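Local coordinates for transketolase (Campylobacter jejuni, PDB 3L84), which is a transketolase, a dimeric enzyme of the thiamine-diphosphate-dependent family with three alpha/beta domains in each chain, at residues A121-F126 against I146-G151; D140-K145 against A402-F407; V446-P451 against L497-L502; R472-V477 against S535-C540. One frame throughout, in Å; residues are numbered along the deposited sequence. Where two conformers were deposited one is given.

Contact 1: A121-F126 against I146-G151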
loop_
_atom_site.group_PDB
_atom_site.type_symbol
_atom_site.label_atom_id
_atom_site.label_comp_id
_atom_site.label_asym_id
_atom_site.label_seq_id
_atom_site.Cartn_x
_atom_site.Cartn_y
_atom_site.Cartn_z
ATOM N N ALA A 121 7.622 9.572 -8.259
ATOM C CA ALA A 121 8.434 9.439 -7.063
ATOM C C ALA A 121 9.838 8.960 -7.425
ATOM O O ALA A 121 10.815 9.373 -6.807
ATOM C CB ALA A 121 7.752 8.493 -6.050
ATOM N N ASN A 122 9.968 8.042 -8.387
ATOM C CA ASN A 122 11.300 7.594 -8.823
ATOM C C ASN A 122 12.101 8.786 -9.366
ATOM O O ASN A 122 13.298 8.920 -9.080
ATOM C CB ASN A 122 11.209 6.593 -9.955
ATOM C CG ASN A 122 10.493 5.300 -9.591
ATOM O OD1 ASN A 122 10.581 4.786 -8.436
ATOM N ND2 ASN A 122 9.819 4.761 -10.567
ATOM N N ALA A 123 11.441 9.649 -10.134
ATOM C CA ALA A 123 12.152 10.773 -10.702
ATOM C C ALA A 123 12.626 11.743 -9.618
ATOM O O ALA A 123 13.744 12.262 -9.678
ATOM C CB ALA A 123 11.281 11.483 -11.718
ATOM N N VAL A 124 11.778 11.993 -8.617
ATOM C CA VAL A 124 12.216 12.762 -7.449
ATOM C C VAL A 124 13.413 12.089 -6.812
ATOM O O VAL A 124 14.381 12.748 -6.412
ATOM C CB VAL A 124 11.064 12.949 -6.457
ATOM C CG1 VAL A 124 11.583 13.475 -5.091
ATOM C CG2 VAL A 124 9.994 13.878 -7.045
ATOM N N GLY A 125 13.381 10.747 -6.719
ATOM C CA GLY A 125 14.510 10.049 -6.167
ATOM C C GLY A 125 15.803 10.184 -6.985
ATOM O O GLY A 125 16.875 10.353 -6.416
ATOM N N PHE A 126 15.696 10.117 -8.304
ATOM C CA PHE A 126 16.884 10.368 -9.141
ATOM C C PHE A 126 17.422 11.771 -8.921
ATOM O O PHE A 126 18.623 11.944 -8.945
ATOM C CB PHE A 126 16.560 10.152 -10.626
ATOM C CG PHE A 126 16.483 8.716 -11.065
ATOM C CD1 PHE A 126 17.490 7.832 -10.832
ATOM C CD2 PHE A 126 15.372 8.278 -11.767
ATOM C CE1 PHE A 126 17.426 6.476 -11.264
ATOM C CE2 PHE A 126 15.285 6.936 -12.184
ATOM C CZ PHE A 126 16.317 6.049 -11.949
ATOM N N ILE A 146 16.799 15.677 -14.574
ATOM C CA ILE A 146 15.885 14.540 -14.456
ATOM C C ILE A 146 14.576 14.986 -15.052
ATOM O O ILE A 146 13.981 15.977 -14.579
ATOM C CB ILE A 146 15.672 14.095 -13.012
ATOM C CG1 ILE A 146 17.002 13.662 -12.345
ATOM C CG2 ILE A 146 14.648 12.951 -12.982
ATOM C CD1 ILE A 146 17.965 14.724 -11.880
ATOM N N TYR A 147 14.186 14.373 -16.159
ATOM C CA TYR A 147 12.937 14.662 -16.874
ATOM C C TYR A 147 11.962 13.538 -16.631
ATOM O O TYR A 147 12.280 12.364 -16.819
ATOM C CB TYR A 147 13.182 14.769 -18.385
ATOM C CG TYR A 147 14.050 15.916 -18.810
ATOM C CD1 TYR A 147 13.541 17.206 -18.918
ATOM C CD2 TYR A 147 15.394 15.724 -19.132
ATOM C CE1 TYR A 147 14.339 18.252 -19.359
ATOM C CE2 TYR A 147 16.206 16.769 -19.534
ATOM C CZ TYR A 147 15.679 18.049 -19.632
ATOM O OH TYR A 147 16.434 19.151 -20.045
ATOM N N CYS A 148 10.750 13.873 -16.207
ATOM C CA CYS A 148 9.730 12.865 -16.015
ATOM C C CYS A 148 8.492 13.235 -16.782
ATOM O O CYS A 148 8.019 14.377 -16.642
ATOM C CB CYS A 148 9.374 12.785 -14.535
ATOM S SG CYS A 148 8.113 11.602 -14.098
ATOM N N LEU A 149 7.971 12.314 -17.585
ATOM C CA LEU A 149 6.672 12.519 -18.239
ATOM C C LEU A 149 5.617 11.801 -17.443
ATOM O O LEU A 149 5.775 10.636 -17.117
ATOM C CB LEU A 149 6.667 11.975 -19.669
ATOM C CG LEU A 149 7.327 12.783 -20.779
ATOM C CD1 LEU A 149 8.770 13.188 -20.432
ATOM C CD2 LEU A 149 7.260 11.959 -22.084
ATOM N N CYS A 150 4.549 12.500 -17.103
ATOM C CA CYS A 150 3.465 11.915 -16.303
ATOM C C CYS A 150 2.112 12.326 -16.844
ATOM O O CYS A 150 2.026 13.192 -17.697
ATOM C CB CYS A 150 3.636 12.290 -14.817
ATOM S SG CYS A 150 3.166 13.993 -14.444
ATOM N N GLY A 151 1.081 11.677 -16.336
ATOM C CA GLY A 151 -0.279 11.939 -16.717
ATOM C C GLY A 151 -1.201 12.093 -15.541
ATOM O O GLY A 151 -0.773 12.088 -14.372
#
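Ile146 turns CG1 away from its own carbonyl carbon (chi1 -60°) and thereby spreads its two branches against helix 121-126, CG1 reaching Phe126 and CG2 reaching Ala123. Cys148, two residues on along the same face of the strand, instead swings SG opposite its backbone N (chi1 179°), and it is CB rather than the sulfur that makes the closer approach. There the methyl of Ala123 sits 3.6 Å, CB to CB, from Cys148, with SG a little farther off. The same Ala123 CB lies 3.9 Å from Ile146 CG2, so one small side chain drops between two strand residues. Ile146 CG2 also comes 3.5 Å from the carbonyl oxygen of Ala123. At the end of the segment, Phe126 meets the strand with its root: its CB is 3.9 Å from Ile146 CG1, while the ring leads off to pack on Ala400 and Arg403 of helix 391-404.

All four touching residues are buried. Short side chains at the centre let helix and strand axes approach to 8.3 Å, nearly antiparallel at 176°. On the sheet, Ile146 and Cys148 are bonded through their backbones to the neighbouring strand 175-181. Helix 118-137 leads through a loop into strand 146-151 of a parallel five-stranded sheet, an arrangement characteristic of the alpha/beta fold of the thiamine diphosphate binding domain of transketolases.

Contact 2: D140-K145 against A402-F407; sequences DLIDHK and ARYGIF
Ile142, following Leu141, which packs on helix 293-310, is the first residue of 140-145 to touch the other segment, and it does so with two methyls. Its CG2 lies 3.7 Å from the phenol oxygen OH of Tyr404, and CD1 of Ile142 is almost as near, so the hydroxyl is bordered on this side by aliphatic carbon. Next along the chain, Asp143 bonds through OD1 to Asn57.

His144 carries the polar part of the contact. Its CG is set between the backbone N and the carbonyl carbon (chi1 65°), and the imidazole reaches out toward the tyrosine, which approaches from the opposite direction. NE2 of His144 and OH of Tyr404 form a hydrogen bond of 2.7 Å; either group may be the donor. The hydroxyl lies at the edge of the imidazole, in its plane. The rings themselves meet rim to rim, planes 28° apart, with neither over the face of the other. The far nitrogen is bound too: ND1 of His144 donates to the carbonyl O of Lys145 at 3.0 Å, almost straight at the N-H (176°), though from above the carbonyl plane. Bonds at both nitrogens would fix the rotation of the ring.

Lys145 leads into strand 146-151, its backbone bonded to Arg60, which also makes a cation-pi contact with Tyr404. Tyr404 lies in the last, weakly bonded turn of helix 391-404 and rests against Ala129, Ala130 and Ala133 of helix 118-137, while Ile406 beyond it packs on helix 314-321.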
loop_
_atom_site.group_PDB
_atom_site.type_symbol
_atom_site.label_atom_id
_atom_site.label_comp_id
_atom_site.label_asym_id
_atom_site.label_seq_id
_atom_site.Cartn_x
_atom_site.Cartn_y
_atom_site.Cartn_z
ATOM N N ASP A 140 31.303 20.026 -10.706
ATOM C CA ASP A 140 32.047 19.840 -11.954
ATOM C C ASP A 140 31.703 18.495 -12.598
ATOM O O ASP A 140 31.762 18.335 -13.817
ATOM C CB ASP A 140 33.567 19.877 -11.721
ATOM C CG ASP A 140 34.095 21.260 -11.387
ATOM O OD1 ASP A 140 33.448 22.270 -11.750
ATOM O OD2 ASP A 140 35.189 21.325 -10.777
ATOM N N LEU A 141 31.363 17.503 -11.779
ATOM C CA LEU A 141 31.132 16.149 -12.272
ATOM C C LEU A 141 29.651 15.752 -12.335
ATOM O O LEU A 141 29.269 14.847 -13.084
ATOM C CB LEU A 141 31.871 15.131 -11.409
ATOM C CG LEU A 141 33.391 15.182 -11.480
ATOM C CD1 LEU A 141 34.020 14.050 -10.651
ATOM C CD2 LEU A 141 33.886 15.171 -12.938
ATOM N N ILE A 142 28.799 16.355 -11.508
ATOM C CA ILE A 142 27.379 16.007 -11.499
ATOM C C ILE A 142 26.555 17.255 -11.698
ATOM O O ILE A 142 26.565 18.157 -10.860
ATOM C CB ILE A 142 26.952 15.294 -10.215
ATOM C CG1 ILE A 142 27.746 13.993 -10.036
ATOM C CG2 ILE A 142 25.435 15.012 -10.233
ATOM C CD1 ILE A 142 27.404 12.846 -10.995
ATOM N N ASP A 143 25.898 17.337 -12.844
ATOM C CA ASP A 143 25.151 18.563 -13.218
ATOM C C ASP A 143 23.929 18.331 -14.122
ATOM O O ASP A 143 23.379 19.266 -14.685
ATOM C CB ASP A 143 26.073 19.618 -13.783
ATOM C CG ASP A 143 26.610 19.251 -15.122
ATOM O OD1 ASP A 143 26.196 18.205 -15.683
ATOM O OD2 ASP A 143 27.469 20.016 -15.647
ATOM N N HIS A 144 23.452 17.121 -14.182
ATOM C CA HIS A 144 22.482 16.720 -15.197
ATOM C C HIS A 144 21.052 17.002 -14.696
ATOM O O HIS A 144 20.816 17.397 -13.543
ATOM C CB HIS A 144 22.673 15.230 -15.485
ATOM C CG HIS A 144 22.364 14.356 -14.323
ATOM N ND1 HIS A 144 21.080 13.957 -13.997
ATOM C CD2 HIS A 144 23.166 13.847 -13.355
ATOM C CE1 HIS A 144 21.126 13.190 -12.923
ATOM N NE2 HIS A 144 22.379 13.112 -12.502
ATOM N N LYS A 145 20.106 16.829 -15.602
ATOM C CA LYS A 145 18.678 16.970 -15.298
ATOM C C LYS A 145 18.014 15.624 -15.118
ATOM O O LYS A 145 18.564 14.574 -15.483
ATOM C CB LYS A 145 17.996 17.747 -16.421
ATOM C CG LYS A 145 18.524 19.155 -16.606
ATOM C CD LYS A 145 18.216 20.089 -15.442
ATOM C CE LYS A 145 18.771 21.506 -15.662
ATOM N NZ LYS A 145 18.522 22.329 -14.462
ATOM N N ALA A 402 18.928 3.331 -5.775
ATOM C CA ALA A 402 19.564 2.068 -6.120
ATOM C C ALA A 402 19.917 1.942 -7.606
ATOM O O ALA A 402 20.843 1.204 -7.959
ATOM C CB ALA A 402 18.651 0.903 -5.679
ATOM N N ARG A 403 19.179 2.643 -8.463
ATOM C CA ARG A 403 19.442 2.662 -9.891
ATOM C C ARG A 403 20.393 3.757 -10.297
ATOM O O ARG A 403 20.889 3.714 -11.435
ATOM C CB ARG A 403 18.125 2.800 -10.690
ATOM C CG ARG A 403 17.270 1.546 -10.675
ATOM C CD ARG A 403 17.851 0.474 -11.559
ATOM N NE ARG A 403 17.825 0.851 -12.976
ATOM C CZ ARG A 403 18.581 0.347 -13.944
ATOM N NH1 ARG A 403 19.533 -0.545 -13.698
ATOM N NH2 ARG A 403 18.378 0.766 -15.186
ATOM N N TYR A 404 20.705 4.720 -9.431
ATOM C CA TYR A 404 21.466 5.887 -9.886
ATOM C C TYR A 404 22.857 5.532 -10.380
ATOM O O TYR A 404 23.303 6.062 -11.398
ATOM C CB TYR A 404 21.525 6.944 -8.758
ATOM C CG TYR A 404 22.126 8.242 -9.205
ATOM C CD1 TYR A 404 21.371 9.181 -9.859
ATOM C CD2 TYR A 404 23.474 8.504 -9.045
ATOM C CE1 TYR A 404 21.903 10.319 -10.326
ATOM C CE2 TYR A 404 24.032 9.654 -9.491
ATOM C CZ TYR A 404 23.244 10.593 -10.144
ATOM O OH TYR A 404 23.821 11.755 -10.628
ATOM N N GLY A 405 23.577 4.703 -9.640
ATOM C CA GLY A 405 24.840 4.142 -10.081
ATOM C C GLY A 405 25.868 3.968 -8.976
ATOM O O GLY A 405 26.828 3.233 -9.174
ATOM N N ILE A 406 25.734 4.680 -7.868
ATOM C CA ILE A 406 26.759 4.728 -6.826
ATOM C C ILE A 406 26.230 4.523 -5.387
ATOM O O ILE A 406 27.054 4.600 -4.434
ATOM C CB ILE A 406 27.552 6.051 -6.891
ATOM C CG1 ILE A 406 26.618 7.265 -6.756
ATOM C CG2 ILE A 406 28.416 6.097 -8.159
ATOM C CD1 ILE A 406 27.352 8.599 -6.454
ATOM N N PHE A 407 24.954 4.223 -5.218
ATOM C CA PHE A 407 24.339 4.183 -3.884
ATOM C C PHE A 407 23.781 2.824 -3.511
ATOM O O PHE A 407 23.353 2.039 -4.368
ATOM C CB PHE A 407 23.223 5.216 -3.752
ATOM C CG PHE A 407 23.670 6.637 -3.939
ATOM C CD1 PHE A 407 24.566 7.210 -3.065
ATOM C CD2 PHE A 407 23.246 7.368 -5.021
ATOM C CE1 PHE A 407 24.986 8.518 -3.235
ATOM C CE2 PHE A 407 23.662 8.684 -5.212
ATOM C CZ PHE A 407 24.567 9.234 -4.297
#

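Contact 3: V446-P451 against L497-L502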
loop_
_atom_site.group_PDB
_atom_site.type_symbol
_atom_site.label_atom_id
_atom_site.label_comp_id
_atom_site.label_asym_id
_atom_site.label_seq_id
_atom_site.Cartn_x
_atom_site.Cartn_y
_atom_site.Cartn_z
ATOM N N VAL A 446 5.031 -5.897 20.023
ATOM C CA VAL A 446 4.770 -4.460 20.098
ATOM C C VAL A 446 4.002 -4.058 21.367
ATOM O O VAL A 446 4.269 -3.017 21.982
ATOM C CB VAL A 446 4.017 -4.035 18.811
ATOM C CG1 VAL A 446 3.294 -2.690 18.984
ATOM C CG2 VAL A 446 5.007 -3.955 17.666
ATOM N N GLY A 447 3.032 -4.868 21.762
ATOM C CA GLY A 447 2.319 -4.659 23.015
ATOM C C GLY A 447 1.214 -3.631 22.935
ATOM O O GLY A 447 0.240 -3.791 22.225
ATOM N N GLU A 448 1.338 -2.571 23.715
ATOM C CA GLU A 448 0.211 -1.711 24.046
ATOM C C GLU A 448 -0.401 -0.957 22.861
ATOM O O GLU A 448 -1.597 -0.636 22.888
ATOM C CB GLU A 448 0.588 -0.703 25.143
ATOM C CG GLU A 448 0.837 -1.337 26.542
ATOM C CD GLU A 448 2.250 -1.763 26.799
ATOM O OE1 GLU A 448 3.046 -1.994 25.864
ATOM O OE2 GLU A 448 2.561 -1.833 28.017
ATOM N N ASP A 449 0.379 -0.648 21.841
ATOM C CA ASP A 449 -0.194 0.015 20.689
ATOM C C ASP A 449 -1.332 -0.776 20.049
ATOM O O ASP A 449 -2.206 -0.175 19.403
ATOM C CB ASP A 449 0.853 0.355 19.652
ATOM C CG ASP A 449 1.644 1.582 19.973
ATOM O OD1 ASP A 449 1.296 2.377 20.875
ATOM O OD2 ASP A 449 2.660 1.794 19.267
ATOM N N GLY A 450 -1.349 -2.093 20.231
ATOM C CA GLY A 450 -2.535 -2.835 19.845
ATOM C C GLY A 450 -2.560 -3.310 18.403
ATOM O O GLY A 450 -1.582 -3.137 17.645
ATOM N N PRO A 451 -3.712 -3.857 18.001
ATOM C CA PRO A 451 -3.772 -4.647 16.755
ATOM C C PRO A 451 -3.521 -3.891 15.458
ATOM O O PRO A 451 -3.022 -4.504 14.486
ATOM C CB PRO A 451 -5.167 -5.268 16.796
ATOM C CG PRO A 451 -5.928 -4.414 17.706
ATOM C CD PRO A 451 -4.955 -4.018 18.771
ATOM N N LEU A 497 12.576 -7.271 12.279
ATOM C CA LEU A 497 13.339 -7.048 13.491
ATOM C C LEU A 497 12.417 -6.787 14.691
ATOM O O LEU A 497 11.356 -6.168 14.556
ATOM C CB LEU A 497 14.273 -5.860 13.271
ATOM C CG LEU A 497 15.214 -6.014 12.067
ATOM C CD1 LEU A 497 15.770 -4.660 11.672
ATOM C CD2 LEU A 497 16.276 -7.054 12.304
ATOM N N SER A 498 12.850 -7.211 15.884
ATOM C CA SER A 498 12.041 -7.086 17.083
ATOM C C SER A 498 12.177 -5.764 17.787
ATOM O O SER A 498 13.260 -5.138 17.760
ATOM C CB SER A 498 12.376 -8.204 18.070
ATOM O OG SER A 498 13.654 -8.002 18.668
ATOM N N ARG A 499 11.082 -5.323 18.412
ATOM C CA ARG A 499 11.096 -4.208 19.368
ATOM C C ARG A 499 11.796 -4.658 20.647
ATOM O O ARG A 499 12.546 -3.926 21.281
ATOM C CB ARG A 499 9.639 -3.782 19.681
ATOM C CG ARG A 499 9.549 -2.557 20.542
ATOM C CD ARG A 499 8.163 -2.295 21.092
ATOM N NE ARG A 499 8.197 -0.997 21.795
ATOM C CZ ARG A 499 7.429 -0.639 22.819
ATOM N NH1 ARG A 499 7.586 0.574 23.355
ATOM N NH2 ARG A 499 6.519 -1.472 23.331
ATOM N N GLN A 500 11.412 -5.848 21.109
ATOM C CA GLN A 500 11.740 -6.359 22.426
ATOM C C GLN A 500 13.038 -7.175 22.419
ATOM O O GLN A 500 13.454 -7.721 21.401
ATOM C CB GLN A 500 10.603 -7.227 22.996
ATOM C CG GLN A 500 10.481 -8.659 22.411
ATOM C CD GLN A 500 9.781 -8.758 21.076
ATOM O OE1 GLN A 500 9.588 -7.742 20.380
ATOM N NE2 GLN A 500 9.488 -9.987 20.659
ATOM N N LYS A 501 13.668 -7.294 23.591
ATOM C CA LYS A 501 14.897 -8.028 23.728
ATOM C C LYS A 501 14.696 -9.519 23.444
ATOM O O LYS A 501 13.751 -10.147 23.974
ATOM C CB LYS A 501 15.418 -7.873 25.165
ATOM C CG LYS A 501 16.815 -8.447 25.362
ATOM C CD LYS A 501 17.366 -8.243 26.785
ATOM C CE LYS A 501 17.661 -6.813 27.053
ATOM N NZ LYS A 501 18.550 -6.666 28.260
ATOM N N LEU A 502 15.626 -10.082 22.675
ATOM C CA LEU A 502 15.703 -11.519 22.391
ATOM C C LEU A 502 16.953 -12.135 22.999
ATOM O O LEU A 502 17.968 -11.465 23.209
ATOM C CB LEU A 502 15.731 -11.771 20.876
ATOM C CG LEU A 502 14.639 -11.065 20.053
ATOM C CD1 LEU A 502 14.699 -11.528 18.601
ATOM C CD2 LEU A 502 13.253 -11.248 20.654
#
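Arg499 lays the end of its side chain over the backbone of Val446, and this overlap makes up most of the contact. CG stands opposite the backbone N (chi1 -174°) and the chain runs extended from there to NE, carrying the guanidinium across from one loop to the other. On the way CD passes 4.1 Å from Val446 CA, an aliphatic brush against the main chain. The valine's own side chain points away and packs on His441. Beyond CD, NH2 of Arg499 comes to 3.0 Å from the carbonyl O of Val446, which stands obliquely to the guanidinium.

Glu448 supplies a second, looser attraction. Its carboxylate oxygen OE1 lies near the plane of the guanidinium, at its edge, but 4.3 Å from Arg499 NH2; the two are too far apart to pair directly, though the opposite charges should still draw the exposed arginine toward this loop. Glu448 is carried in a type I beta turn from Gly447 to Gly450, closed by a hydrogen bond of 3.1 Å from Gly450 N to Gly447 O. The other loop has a brace of its own: the hydroxyl OG of Ser498 donates to the carbonyl O of Gln500 at 2.8 Å, in the carbonyl plane, bridging over Arg499.

Asp449 forms a salt bridge with Arg92 of the second subunit, and Pro451 O accepts from Arg426 of that subunit. Both loops follow neighbouring parallel strands, 436-440 and 493-496, so this is a loop-to-loop contact beyond the strand ends of the alpha/beta pyrimidine binding domain, with the 446-451 loop itself at the dimer interface.

Contact 4: R472-V477 against S535-C540; sequences RPADGV and SEVWLC
The charged interaction comes first: Arg472 grips Glu536 with two nitrogens on a single oxygen. NH1 and NH2 of Arg472 each donate to OE1 of Glu536 at 3.0 Å, the N-H...O angles being 146° and 148°. OE1 lies in the guanidinium plane; NH2 uses its syn lone pair, and NH1 meets it nearly along the C-O direction. Guanidinium and carboxylate are almost coplanar. The arginine arrives extended, whereas Glu536 bends at chi2 (65°), which folds its carboxylate back toward the guanidinium. Ala586 N bonds to OE1 as well, while NE of Arg472 pairs with Asp442 and NH1 also binds Ser533.

Further hydrogen bonding fixes the other carboxylate oxygen. The hydroxyl OG of Ser535 donates to OE2 of Glu536 at 2.6 Å, from the syn side but tilted out of the carboxylate plane. The same OG stands 3.1 Å from Arg472 NH2, and Ser535 N lies over one guanidinium face, offset toward its rim.

Between the two segments, apolar packing comes down to one pair: the methyl CB of Ala474 rests 3.8 Å from CG2 of Val537, at the first turn of helix 537-549. At the start of helix 476-488, Asp475 is the N-cap, its OD1 accepting from Glu478 N. With the loop leading into helix 476-488 joined to the start of helix 537-549 by a buried salt bridge, the contact is an interdomain junction between the pyrimidine binding and C-terminal domains of the transketolase fold.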
loop_
_atom_site.group_PDB
_atom_site.type_symbol
_atom_site.label_atom_id
_atom_site.label_comp_id
_atom_site.label_asym_id
_atom_site.label_seq_id
_atom_site.Cartn_x
_atom_site.Cartn_y
_atom_site.Cartn_z
ATOM N N ARG A 472 14.502 -12.845 9.191
ATOM C CA ARG A 472 13.913 -12.593 10.515
ATOM C C ARG A 472 14.888 -13.166 11.558
ATOM O O ARG A 472 14.697 -14.271 12.075
ATOM C CB ARG A 472 12.521 -13.155 10.617
ATOM C CG ARG A 472 11.804 -12.837 11.872
ATOM C CD ARG A 472 10.296 -13.170 11.823
ATOM N NE ARG A 472 9.605 -12.775 13.063
ATOM C CZ ARG A 472 9.165 -13.576 14.016
ATOM N NH1 ARG A 472 9.206 -14.886 13.920
ATOM N NH2 ARG A 472 8.602 -13.015 15.067
ATOM N N PRO A 473 15.955 -12.421 11.874
ATOM C CA PRO A 473 17.028 -12.981 12.696
ATOM C C PRO A 473 16.597 -13.164 14.138
ATOM O O PRO A 473 15.839 -12.355 14.684
ATOM C CB PRO A 473 18.141 -11.939 12.584
ATOM C CG PRO A 473 17.440 -10.685 12.257
ATOM C CD PRO A 473 16.307 -11.084 11.342
ATOM N N ALA A 474 17.072 -14.236 14.764
ATOM C CA ALA A 474 16.774 -14.508 16.150
ATOM C C ALA A 474 17.742 -13.835 17.101
ATOM O O ALA A 474 17.423 -13.696 18.299
ATOM C CB ALA A 474 16.774 -15.993 16.398
ATOM N N ASP A 475 18.869 -13.356 16.619
ATOM C CA ASP A 475 19.860 -12.694 17.494
ATOM C C ASP A 475 20.765 -11.853 16.632
ATOM O O ASP A 475 20.607 -11.811 15.412
ATOM C CB ASP A 475 20.629 -13.699 18.402
ATOM C CG ASP A 475 21.629 -14.573 17.687
ATOM O OD1 ASP A 475 21.844 -14.444 16.466
ATOM O OD2 ASP A 475 22.283 -15.387 18.408
ATOM N N GLY A 476 21.728 -11.182 17.243
ATOM C CA GLY A 476 22.627 -10.332 16.517
ATOM C C GLY A 476 23.529 -11.033 15.551
ATOM O O GLY A 476 23.866 -10.474 14.510
ATOM N N VAL A 477 23.966 -12.224 15.910
ATOM C CA VAL A 477 24.840 -12.987 15.047
ATOM C C VAL A 477 24.088 -13.339 13.744
ATOM O O VAL A 477 24.605 -13.162 12.628
ATOM C CB VAL A 477 25.364 -14.230 15.747
ATOM C CG1 VAL A 477 26.090 -15.167 14.804
ATOM C CG2 VAL A 477 26.281 -13.813 16.930
ATOM N N SER A 535 11.965 -14.072 17.147
ATOM C CA SER A 535 11.620 -14.095 18.555
ATOM C C SER A 535 11.066 -15.408 19.059
ATOM O O SER A 535 10.984 -15.570 20.275
ATOM C CB SER A 535 10.653 -12.965 18.896
ATOM O OG SER A 535 9.507 -13.018 18.037
ATOM N N GLU A 536 10.693 -16.341 18.191
ATOM C CA GLU A 536 10.151 -17.633 18.671
ATOM C C GLU A 536 11.172 -18.738 18.813
ATOM O O GLU A 536 10.845 -19.822 19.288
ATOM C CB GLU A 536 8.975 -18.060 17.763
ATOM C CG GLU A 536 7.717 -17.291 18.065
ATOM C CD GLU A 536 7.832 -15.818 17.752
ATOM O OE1 GLU A 536 7.866 -15.488 16.537
ATOM O OE2 GLU A 536 7.895 -14.985 18.690
ATOM N N VAL A 537 12.421 -18.491 18.439
ATOM C CA VAL A 537 13.425 -19.561 18.505
ATOM C C VAL A 537 13.709 -19.975 19.944
ATOM O O VAL A 537 13.794 -21.148 20.270
ATOM C CB VAL A 537 14.737 -19.156 17.753
ATOM C CG1 VAL A 537 15.852 -20.205 17.976
ATOM C CG2 VAL A 537 14.468 -19.014 16.277
ATOM N N TRP A 538 13.830 -19.008 20.834
ATOM C CA TRP A 538 14.127 -19.316 22.215
ATOM C C TRP A 538 12.995 -20.131 22.848
ATOM O O TRP A 538 13.239 -21.083 23.600
ATOM C CB TRP A 538 14.335 -17.995 22.967
ATOM C CG TRP A 538 14.908 -18.214 24.281
ATOM C CD1 TRP A 538 14.285 -18.047 25.482
ATOM C CD2 TRP A 538 16.253 -18.652 24.567
ATOM N NE1 TRP A 538 15.160 -18.352 26.507
ATOM C CE2 TRP A 538 16.370 -18.720 25.967
ATOM C CE3 TRP A 538 17.361 -18.994 23.769
ATOM C CZ2 TRP A 538 17.562 -19.112 26.592
ATOM C CZ3 TRP A 538 18.540 -19.371 24.379
ATOM C CH2 TRP A 538 18.630 -19.434 25.780
ATOM N N LEU A 539 11.745 -19.791 22.527
ATOM C CA LEU A 539 10.605 -20.574 23.019
ATOM C C LEU A 539 10.756 -22.036 22.602
ATOM O O LEU A 539 10.460 -22.957 23.381
ATOM C CB LEU A 539 9.285 -19.965 22.470
ATOM C CG LEU A 539 8.050 -20.818 22.672
ATOM C CD1 LEU A 539 7.685 -21.021 24.125
ATOM C CD2 LEU A 539 6.868 -20.163 21.933
ATOM N N CYS A 540 11.181 -22.256 21.364
ATOM C CA CYS A 540 11.382 -23.618 20.875
ATOM C C CYS A 540 12.566 -24.308 21.546
ATOM O O CYS A 540 12.479 -25.489 21.855
ATOM C CB CYS A 540 11.552 -23.639 19.377
ATOM S SG CYS A 540 10.019 -23.231 18.505
#

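The four contacts fall into two pairs in separate regions of the fold, with centres about 37 to 41 Å apart between pairs. Contacts 1 and 2 have centres about 14 Å apart and touch, through Phe126 against Arg403 and Tyr404; helix 118-137 and helix 391-404 tie them together, and contact 2 joins the thiamine diphosphate binding domain to the pyrimidine binding domain. Contacts 3 and 4 are also about 14 Å apart and touch, Leu502 packing on Ala474 and Ser535. Within each pair the segments alternate along the sequence, whereas the first pair closes before the second opens. Contacts 2 and 4 join consecutive domains, while contacts 1 and 3 each lie within one.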